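Local coordinates for protein profilin II (Homo sapiens, PDB 1D1J) that binds actin and poly-L-proline sequences, and so probably links actin assembly to proline-rich partner proteins, at residues Val79-Ile87 and Asn124-Arg135. Residues are numbered along the deposited sequence; the frame is centred on the assembly and turned at random.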
ATOM      1  N   VAL A  79      -7.975  -0.418 -16.184  1.00 15.76           N
ATOM      2  CA  VAL A  79      -6.648  -0.617 -16.753  1.00 14.36           C
ATOM      3  C   VAL A  79      -5.715  -1.210 -15.701  1.00 14.18           C
ATOM      4  O   VAL A  79      -5.915  -1.014 -14.500  1.00 13.58           O
ATOM      5  CB  VAL A  79      -6.048   0.711 -17.347  1.00 14.59           C
ATOM      6  CG1 VAL A  79      -7.036   1.374 -18.318  1.00 12.17           C
ATOM      7  CG2 VAL A  79      -5.636   1.664 -16.243  1.00 13.67           C
ATOM      8  N   ASP A  80      -4.702  -1.935 -16.163  1.00 14.36           N
ATOM      9  CA  ASP A  80      -3.719  -2.572 -15.287  1.00 14.51           C
ATOM     10  C   ASP A  80      -3.067  -1.606 -14.294  1.00 14.51           C
ATOM     11  O   ASP A  80      -2.659  -0.503 -14.659  1.00 15.25           O
ATOM     12  CB  ASP A  80      -2.624  -3.265 -16.122  1.00 16.20           C
ATOM     13  CG  ASP A  80      -3.145  -4.480 -16.928  1.00 17.44           C
ATOM     14  OD1 ASP A  80      -4.306  -4.908 -16.730  1.00 16.70           O
ATOM     15  OD2 ASP A  80      -2.371  -5.007 -17.760  1.00 17.91           O
ATOM     16  N   GLY A  81      -2.998  -2.014 -13.032  1.00 13.92           N
ATOM     17  CA  GLY A  81      -2.371  -1.183 -12.018  1.00 14.26           C
ATOM     18  C   GLY A  81      -3.070   0.103 -11.600  1.00 14.62           C
ATOM     19  O   GLY A  81      -2.524   0.861 -10.797  1.00 14.31           O
ATOM     20  N   ASP A  82      -4.259   0.366 -12.142  1.00 14.44           N
ATOM     21  CA  ASP A  82      -5.011   1.571 -11.784  1.00 14.25           C
ATOM     22  C   ASP A  82      -6.498   1.221 -11.541  1.00 14.76           C
ATOM     23  O   ASP A  82      -6.928   0.098 -11.796  1.00 15.58           O
ATOM     24  CB  ASP A  82      -4.861   2.626 -12.888  1.00 12.28           C
ATOM     25  CG  ASP A  82      -4.963   4.054 -12.367  1.00 10.68           C
ATOM     26  OD1 ASP A  82      -5.676   4.296 -11.385  1.00  8.75           O
ATOM     27  OD2 ASP A  82      -4.320   4.951 -12.947  1.00 11.20           O
ATOM     28  N   CYS A  83      -7.266   2.173 -11.016  1.00 14.90           N
ATOM     29  CA  CYS A  83      -8.680   1.968 -10.729  1.00 14.31           C
ATOM     30  C   CYS A  83      -9.371   3.318 -10.621  1.00 13.75           C
ATOM     31  O   CYS A  83     -10.387   3.450  -9.939  1.00 14.35           O
ATOM     32  CB  CYS A  83      -8.830   1.220  -9.399  1.00 14.80           C
ATOM     33  SG  CYS A  83      -8.185   2.113  -7.943  1.00 15.46           S
ATOM     34  N   THR A  84      -8.850   4.308 -11.335  1.00 12.83           N
ATOM     35  CA  THR A  84      -9.398   5.666 -11.265  1.00 12.02           C
ATOM     36  C   THR A  84      -9.888   6.238 -12.591  1.00 11.90           C
ATOM     37  O   THR A  84      -9.555   5.743 -13.663  1.00 12.33           O
ATOM     38  CB  THR A  84      -8.334   6.666 -10.714  1.00 11.06           C
ATOM     39  OG1 THR A  84      -7.167   6.613 -11.544  1.00 10.20           O
ATOM     40  CG2 THR A  84      -7.945   6.332  -9.268  1.00 10.67           C
ATOM     41  N   MET A  85     -10.648   7.321 -12.490  1.00 11.08           N
ATOM     42  CA  MET A  85     -11.174   8.037 -13.641  1.00 10.43           C
ATOM     43  C   MET A  85     -11.094   9.495 -13.242  1.00 10.12           C
ATOM     44  O   MET A  85     -11.507   9.866 -12.132  1.00  9.02           O
ATOM     45  CB  MET A  85     -12.644   7.703 -13.911  1.00 11.35           C
ATOM     46  CG  MET A  85     -12.934   6.288 -14.362  1.00 12.80           C
ATOM     47  SD  MET A  85     -14.650   6.124 -14.867  1.00 13.47           S
ATOM     48  CE  MET A  85     -14.695   7.291 -16.205  1.00 13.39           C
ATOM     49  N   ASP A  86     -10.558  10.311 -14.141  1.00  9.50           N
ATOM     50  CA  ASP A  86     -10.425  11.741 -13.900  1.00 10.09           C
ATOM     51  C   ASP A  86     -11.518  12.455 -14.664  1.00  9.85           C
ATOM     52  O   ASP A  86     -11.564  12.408 -15.885  1.00 10.02           O
ATOM     53  CB  ASP A  86      -9.037  12.210 -14.322  1.00  9.37           C
ATOM     54  CG  ASP A  86      -7.946  11.448 -13.604  1.00 10.25           C
ATOM     55  OD1 ASP A  86      -7.994  11.415 -12.353  1.00 10.26           O
ATOM     56  OD2 ASP A  86      -7.075  10.851 -14.279  1.00 11.10           O
ATOM     57  N   ILE A  87     -12.414  13.075 -13.913  1.00  9.97           N
ATOM     58  CA  ILE A  87     -13.555  13.784 -14.461  1.00 10.87           C
ATOM     59  C   ILE A  87     -13.488  15.288 -14.116  1.00 13.16           C
ATOM     60  O   ILE A  87     -12.673  15.709 -13.283  1.00 12.91           O
ATOM     61  CB  ILE A  87     -14.855  13.081 -13.931  1.00 10.53           C
ATOM     62  CG1 ILE A  87     -14.959  11.686 -14.569  1.00  9.61           C
ATOM     63  CG2 ILE A  87     -16.107  13.919 -14.165  1.00  8.55           C
ATOM     64  CD1 ILE A  87     -15.891  10.736 -13.860  1.00 11.72           C
ATOM     65  N   ASN A 124      -7.143  12.355  -7.810  1.00  8.10           N
ATOM     66  CA  ASN A 124      -6.861  11.048  -8.401  1.00  7.38           C
ATOM     67  C   ASN A 124      -6.200  10.147  -7.356  1.00  8.44           C
ATOM     68  O   ASN A 124      -6.593   8.990  -7.187  1.00  8.88           O
ATOM     69  CB  ASN A 124      -5.949  11.220  -9.624  1.00  6.78           C
ATOM     70  CG  ASN A 124      -5.525   9.903 -10.242  1.00  5.85           C
ATOM     71  OD1 ASN A 124      -4.595   9.252  -9.777  1.00  5.28           O
ATOM     72  ND2 ASN A 124      -6.197   9.517 -11.306  1.00  5.59           N
ATOM     73  N   LYS A 125      -5.221  10.699  -6.638  1.00  8.32           N
ATOM     74  CA  LYS A 125      -4.504   9.951  -5.612  1.00  8.64           C
ATOM     75  C   LYS A 125      -5.323   9.827  -4.332  1.00 10.50           C
ATOM     76  O   LYS A 125      -5.130   8.891  -3.551  1.00 10.41           O
ATOM     77  CB  LYS A 125      -3.133  10.573  -5.330  1.00  6.76           C
ATOM     78  CG  LYS A 125      -2.196  10.573  -6.528  1.00  3.24           C
ATOM     79  CD  LYS A 125      -2.028   9.186  -7.105  1.00  2.22           C
ATOM     80  CE  LYS A 125      -1.119   9.212  -8.319  1.00  2.00           C
ATOM     81  NZ  LYS A 125      -1.710   9.970  -9.453  1.00  2.00           N
ATOM     82  N   LYS A 126      -6.247  10.764  -4.126  1.00 11.53           N
ATOM     83  CA  LYS A 126      -7.123  10.734  -2.954  1.00 12.38           C
ATOM     84  C   LYS A 126      -8.075   9.526  -3.101  1.00 12.40           C
ATOM     85  O   LYS A 126      -8.249   8.730  -2.172  1.00 13.07           O
ATOM     86  CB  LYS A 126      -7.922  12.031  -2.875  1.00 13.38           C
ATOM     87  CG  LYS A 126      -8.754  12.172  -1.631  1.00 14.33           C
ATOM     88  CD  LYS A 126      -9.444  13.525  -1.619  1.00 16.65           C
ATOM     89  CE  LYS A 126     -10.148  13.738  -0.299  1.00 18.54           C
ATOM     90  NZ  LYS A 126      -9.208  13.582   0.859  1.00 19.15           N
ATOM     91  N   ALA A 127      -8.678   9.403  -4.284  1.00 11.42           N
ATOM     92  CA  ALA A 127      -9.580   8.302  -4.592  1.00 11.08           C
ATOM     93  C   ALA A 127      -8.754   7.005  -4.652  1.00 10.69           C
ATOM     94  O   ALA A 127      -9.122   6.000  -4.053  1.00 10.01           O
ATOM     95  CB  ALA A 127     -10.267   8.556  -5.924  1.00 10.04           C
ATOM     96  N   TYR A 128      -7.610   7.067  -5.342  1.00 11.14           N
ATOM     97  CA  TYR A 128      -6.706   5.926  -5.486  1.00 10.55           C
ATOM     98  C   TYR A 128      -6.302   5.358  -4.135  1.00 10.51           C
ATOM     99  O   TYR A 128      -6.386   4.149  -3.920  1.00 11.28           O
ATOM    100  CB  TYR A 128      -5.448   6.321  -6.263  1.00  9.76           C
ATOM    101  CG  TYR A 128      -4.432   5.202  -6.379  1.00 10.00           C
ATOM    102  CD1 TYR A 128      -4.615   4.156  -7.297  1.00  9.15           C
ATOM    103  CD2 TYR A 128      -3.286   5.187  -5.580  1.00  9.50           C
ATOM    104  CE1 TYR A 128      -3.682   3.133  -7.416  1.00  8.67           C
ATOM    105  CE2 TYR A 128      -2.345   4.166  -5.687  1.00  9.00           C
ATOM    106  CZ  TYR A 128      -2.549   3.143  -6.607  1.00  9.38           C
ATOM    107  OH  TYR A 128      -1.622   2.137  -6.723  1.00  8.65           O
ATOM    108  N   GLU A 129      -5.864   6.226  -3.228  1.00 10.34           N
ATOM    109  CA  GLU A 129      -5.451   5.782  -1.897  1.00 10.86           C
ATOM    110  C   GLU A 129      -6.556   5.071  -1.106  1.00 10.70           C
ATOM    111  O   GLU A 129      -6.307   4.010  -0.539  1.00 11.11           O
ATOM    112  CB  GLU A 129      -4.853   6.932  -1.069  1.00 10.90           C
ATOM    113  CG  GLU A 129      -3.441   7.372  -1.501  1.00 10.28           C
ATOM    114  CD  GLU A 129      -2.402   6.250  -1.428  1.00 10.75           C
ATOM    115  OE1 GLU A 129      -2.503   5.376  -0.540  1.00 10.23           O
ATOM    116  OE2 GLU A 129      -1.472   6.254  -2.259  1.00  9.92           O
ATOM    117  N   LEU A 130      -7.768   5.623  -1.080  1.00 10.54           N
ATOM    118  CA  LEU A 130      -8.852   4.981  -0.336  1.00 11.15           C
ATOM    119  C   LEU A 130      -9.275   3.654  -0.965  1.00 11.65           C
ATOM    120  O   LEU A 130      -9.618   2.714  -0.249  1.00 12.24           O
ATOM    121  CB  LEU A 130     -10.067   5.900  -0.184  1.00 10.63           C
ATOM    122  CG  LEU A 130     -11.161   5.290   0.706  1.00 10.25           C
ATOM    123  CD1 LEU A 130     -10.589   4.966   2.092  1.00 10.56           C
ATOM    124  CD2 LEU A 130     -12.360   6.230   0.813  1.00 10.53           C
ATOM    125  N   ALA A 131      -9.263   3.596  -2.296  1.00 12.18           N
ATOM    126  CA  ALA A 131      -9.616   2.380  -3.034  1.00 12.78           C
ATOM    127  C   ALA A 131      -8.589   1.281  -2.737  1.00 13.31           C
ATOM    128  O   ALA A 131      -8.959   0.131  -2.486  1.00 13.48           O
ATOM    129  CB  ALA A 131      -9.672   2.660  -4.539  1.00 12.47           C
ATOM    130  N   LEU A 132      -7.312   1.661  -2.730  1.00 13.09           N
ATOM    131  CA  LEU A 132      -6.211   0.740  -2.450  1.00 13.30           C
ATOM    132  C   LEU A 132      -6.341   0.196  -1.034  1.00 13.11           C
ATOM    133  O   LEU A 132      -6.094  -0.985  -0.785  1.00 12.35           O
ATOM    134  CB  LEU A 132      -4.862   1.450  -2.612  1.00 13.66           C
ATOM    135  CG  LEU A 132      -3.606   0.600  -2.390  1.00 14.32           C
ATOM    136  CD1 LEU A 132      -3.611  -0.578  -3.347  1.00 14.54           C
ATOM    137  CD2 LEU A 132      -2.354   1.456  -2.580  1.00 13.93           C
ATOM    138  N   TYR A 133      -6.716   1.074  -0.106  1.00 13.36           N
ATOM    139  CA  TYR A 133      -6.900   0.671   1.278  1.00 13.63           C
ATOM    140  C   TYR A 133      -8.034  -0.369   1.366  1.00 14.71           C
ATOM    141  O   TYR A 133      -7.878  -1.424   1.990  1.00 14.77           O
ATOM    142  CB  TYR A 133      -7.204   1.889   2.162  1.00 12.49           C
ATOM    143  CG  TYR A 133      -7.567   1.517   3.577  1.00 10.76           C
ATOM    144  CD1 TYR A 133      -6.632   0.921   4.422  1.00 10.72           C
ATOM    145  CD2 TYR A 133      -8.860   1.705   4.053  1.00 10.67           C
ATOM    146  CE1 TYR A 133      -6.980   0.513   5.713  1.00 10.97           C
ATOM    147  CE2 TYR A 133      -9.224   1.301   5.337  1.00 11.55           C
ATOM    148  CZ  TYR A 133      -8.277   0.705   6.166  1.00 12.19           C
ATOM    149  OH  TYR A 133      -8.628   0.311   7.441  1.00 12.98           O
ATOM    150  N   LEU A 134      -9.155  -0.080   0.707  1.00 16.05           N
ATOM    151  CA  LEU A 134     -10.304  -0.985   0.704  1.00 17.91           C
ATOM    152  C   LEU A 134      -9.999  -2.349   0.064  1.00 19.24           C
ATOM    153  O   LEU A 134     -10.398  -3.385   0.599  1.00 18.89           O
ATOM    154  CB  LEU A 134     -11.518  -0.324   0.044  1.00 16.63           C
ATOM    155  CG  LEU A 134     -12.033   0.935   0.742  1.00 16.17           C
ATOM    156  CD1 LEU A 134     -13.222   1.491  -0.015  1.00 15.49           C
ATOM    157  CD2 LEU A 134     -12.399   0.635   2.186  1.00 16.07           C
ATOM    158  N   ARG A 135      -9.281  -2.345  -1.057  1.00 20.98           N
ATOM    159  CA  ARG A 135      -8.907  -3.587  -1.739  1.00 23.87           C
ATOM    160  C   ARG A 135      -7.999  -4.449  -0.856  1.00 24.87           C
ATOM    161  O   ARG A 135      -8.194  -5.660  -0.753  1.00 25.23           O
ATOM    162  CB  ARG A 135      -8.170  -3.296  -3.046  1.00 24.55           C
ATOM    163  CG  ARG A 135      -9.014  -2.704  -4.147  1.00 26.69           C
ATOM    164  CD  ARG A 135      -8.129  -2.391  -5.338  1.00 28.28           C
ATOM    165  NE  ARG A 135      -8.890  -2.031  -6.534  1.00 30.59           N
ATOM    166  CZ  ARG A 135      -9.659  -2.876  -7.219  1.00 31.54           C
ATOM    167  NH1 ARG A 135      -9.792  -4.141  -6.828  1.00 31.86           N
ATOM    168  NH2 ARG A 135     -10.271  -2.467  -8.323  1.00 32.23           N
TER
HETATM  169  O   HOH W   1      -1.126   0.311  -8.624  1.00 12.44           O
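Asn124 of the C-terminal helix reaches Thr84 and Asp86 on one strand, a worked example of how a single amide can join a helix to a sheet. Its CB already lies 3.4 Å from Asp86 OD1. CG stands anti to the backbone N (chi1 176°), which brings the amide within bonding distance of Thr84 and Asp86. At the tip the two atoms part company. ND2 gives Asp86 OD1 a nearly straight bond of 2.8 Å on the syn lone pair, with the acceptor close to the amide plane, and a weak, bent one to Thr84 OG1 at 3.1 Å. OD1 instead accepts from Lys125 NZ of its own helix, which comes from above the carbonyl plane, and Lys125 NZ also bonds to Asn124 OD1 of the second subunit. Thr84 OG1 donates to Asp82 OD1 (2.8 Å), which also accepts the N-H of Cys83, while Thr84 CG2 packs against the ring edge of Tyr128. Further along, Cys83 SG touches Ala131 CB, at 3.8 Å, and also lies obliquely to the Tyr128 ring. A water donates to both Gly81 O and Tyr128 OH; that hydroxyl also bonds Glu129 of the second subunit. Residues 84-87 run roughly antiparallel to residues 124-135 (156°). Strand 84-89 lies between strands 99-104 and 68-76, and helix 120-136 packs on the sheet beside helix 4-10, the terminal helix pair characteristic of the profilin fold.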